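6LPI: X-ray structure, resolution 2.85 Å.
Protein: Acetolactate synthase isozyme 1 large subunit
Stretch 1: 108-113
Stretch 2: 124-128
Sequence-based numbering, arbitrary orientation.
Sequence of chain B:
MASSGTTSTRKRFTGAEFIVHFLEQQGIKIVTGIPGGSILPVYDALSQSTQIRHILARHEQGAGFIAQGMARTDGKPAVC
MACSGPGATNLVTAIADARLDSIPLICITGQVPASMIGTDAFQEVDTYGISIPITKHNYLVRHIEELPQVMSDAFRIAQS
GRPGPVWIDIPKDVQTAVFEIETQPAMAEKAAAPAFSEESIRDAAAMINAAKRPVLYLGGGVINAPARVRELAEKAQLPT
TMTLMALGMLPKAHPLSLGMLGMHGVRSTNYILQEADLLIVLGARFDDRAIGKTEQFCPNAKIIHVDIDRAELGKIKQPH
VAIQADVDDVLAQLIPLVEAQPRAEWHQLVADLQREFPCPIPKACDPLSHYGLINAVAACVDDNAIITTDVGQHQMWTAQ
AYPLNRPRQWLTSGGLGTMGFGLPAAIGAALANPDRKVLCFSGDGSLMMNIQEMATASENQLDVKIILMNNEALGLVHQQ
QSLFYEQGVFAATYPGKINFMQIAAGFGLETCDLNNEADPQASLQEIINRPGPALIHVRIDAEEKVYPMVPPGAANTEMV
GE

Stretch 1 108-113: ITGQVP
Stretch 2 124-128: EVDTY

Residues 108-113 and 124-128 belong to one chain and meet over a small area, 184 Å² summed over both sides. Stretch 1 is the end of a β-strand, residues 108-111, followed by an extended loop. Stretch 2 is a loop that turns into a helix at Thr 127. The touching parts run in roughly opposite directions, 153° apart end to end. Two CA pairs set the register: Gln 111 CA to Thr 127 CA is 8.3 Å, and Val 112 CA to Glu 124 CA is 7.1 Å. At this spacing side chains bridge the gap.

Ile 108 has phi/psi -115/127 and rotamer m, t. It lies out of reach of stretch 2. Thr 109 (-129/137, chi1 m) points toward it. Its CG2 lies 4.4 Å from CG2 of Thr 127, a loose methyl-to-methyl contact in a buried setting. Thr 127 (-57/-45, chi1 m) also points toward its partner stretch.

Gly 110 (-76/155) makes no contact. It extends the strand and brings Gln 111 (-142/159) back to the facing side.

Gln 111 is the centre of the contact. Its chi angles are 173° (t), 76° (p) and -86°. The amide donates from NE2 to the backbone O of Val 125 at 3.3 Å. The N-H...O angle is 169°, nearly straight, but the bond is weak at this length. NE2 also lies 3.7 Å from OG1 of Thr 127. The other end of the amide serves its own stretch: Val 112 N donates to Gln 111 OE1 at 3.2 Å, with an angle of 163°. This bond ties the side chain back to the main chain. OE1 is also 4.3 Å from CB of Glu 124.

The carbonyl of Val 125 (-118/133, chi1 t) has further donors within stretch 2. Thr 127 N approaches Val 125 O at 2.7 Å, and Thr 127 OG1 donates to the same O at 3.5 Å. Both bonds are weak. Between them, Asp 126 (-75/78, chi1 178°, chi2 178°) points away from stretch 1 and caps the helix that follows.

Val 112 (-53/151, chi1 85°, p) leaves the strand and points toward Glu 124. Its CG1 lies 4.4 Å from Glu 124 CB, an apolar contact at an exposed edge. Glu 124 (psi 168) is modelled only to CB.

Pro 113 (-55/143, C-gamma exo) is out of reach. Tyr 128 (-54/-53, chi1 -167°, chi2 -96°) continues the helix, and its ring end leads away.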

# COMPACT_ATOMS: atom_id res chain seq x y z
N ILE B 108 -17.29 0.81 -3.99
CA ILE B 108 -18.58 0.56 -4.61
C ILE B 108 -19.05 1.83 -5.31
O ILE B 108 -19.11 2.91 -4.70
CB ILE B 108 -19.62 0.07 -3.60
CG1 ILE B 108 -19.28 -1.35 -3.13
CG2 ILE B 108 -20.97 0.07 -4.21
CD1 ILE B 108 -19.97 -1.78 -1.85
N THR B 109 -19.39 1.69 -6.58
CA THR B 109 -19.78 2.81 -7.40
C THR B 109 -21.10 2.49 -8.09
O THR B 109 -21.32 1.36 -8.54
CB THR B 109 -18.64 3.10 -8.42
OG1 THR B 109 -17.61 3.88 -7.79
CG2 THR B 109 -19.13 3.86 -9.61
N GLY B 110 -22.00 3.47 -8.12
CA GLY B 110 -23.20 3.31 -8.92
C GLY B 110 -22.89 3.49 -10.38
O GLY B 110 -21.91 4.14 -10.75
N GLN B 111 -23.72 2.91 -11.24
CA GLN B 111 -23.52 3.12 -12.66
C GLN B 111 -24.88 3.23 -13.33
O GLN B 111 -25.91 2.85 -12.76
CB GLN B 111 -22.64 2.01 -13.27
CG GLN B 111 -22.49 2.00 -14.81
CD GLN B 111 -21.52 3.06 -15.34
OE1 GLN B 111 -21.90 4.21 -15.57
NE2 GLN B 111 -20.25 2.67 -15.53
N VAL B 112 -24.87 3.84 -14.51
CA VAL B 112 -26.06 4.09 -15.33
C VAL B 112 -26.80 2.77 -15.52
O VAL B 112 -26.17 1.71 -15.52
CB VAL B 112 -25.66 4.73 -16.66
CG1 VAL B 112 -25.27 3.67 -17.68
CG2 VAL B 112 -26.74 5.66 -17.20
N PRO B 113 -28.12 2.78 -15.70
CA PRO B 113 -28.84 1.51 -15.92
C PRO B 113 -28.29 0.71 -17.09
O PRO B 113 -27.89 1.26 -18.12
CB PRO B 113 -30.27 1.97 -16.18
CG PRO B 113 -30.38 3.23 -15.44
CD PRO B 113 -29.05 3.90 -15.50
N GLU B 124 -21.96 7.98 -20.71
CA GLU B 124 -21.40 7.27 -19.56
C GLU B 124 -19.86 7.31 -19.56
O GLU B 124 -19.23 7.71 -20.54
CB GLU B 124 -21.89 5.81 -19.56
N VAL B 125 -19.27 6.91 -18.44
CA VAL B 125 -17.82 6.76 -18.30
C VAL B 125 -17.52 5.29 -18.00
O VAL B 125 -18.12 4.70 -17.09
CB VAL B 125 -17.27 7.68 -17.20
CG1 VAL B 125 -15.93 7.19 -16.72
CG2 VAL B 125 -17.12 9.08 -17.74
N ASP B 126 -16.54 4.73 -18.71
CA ASP B 126 -16.18 3.32 -18.59
C ASP B 126 -15.42 3.10 -17.29
O ASP B 126 -14.20 2.95 -17.26
CB ASP B 126 -15.39 2.88 -19.81
CG ASP B 126 -14.94 1.43 -19.74
OD1 ASP B 126 -14.31 0.97 -20.72
OD2 ASP B 126 -15.24 0.75 -18.73
N THR B 127 -16.18 3.05 -16.18
CA THR B 127 -15.57 2.81 -14.89
C THR B 127 -14.80 1.49 -14.87
O THR B 127 -13.67 1.44 -14.37
CB THR B 127 -16.64 2.80 -13.81
OG1 THR B 127 -17.29 4.07 -13.76
CG2 THR B 127 -16.00 2.52 -12.47
N TYR B 128 -15.39 0.42 -15.41
CA TYR B 128 -14.70 -0.86 -15.47
C TYR B 128 -13.35 -0.72 -16.14
O TYR B 128 -12.31 -1.17 -15.62
CB TYR B 128 -15.52 -1.86 -16.28
CG TYR B 128 -15.05 -3.30 -16.13
CD1 TYR B 128 -14.19 -3.84 -17.08
CD2 TYR B 128 -15.44 -4.09 -15.05
CE1 TYR B 128 -13.73 -5.16 -16.96
CE2 TYR B 128 -15.00 -5.40 -14.92
CZ TYR B 128 -14.14 -5.93 -15.90
OH TYR B 128 -13.67 -7.23 -15.83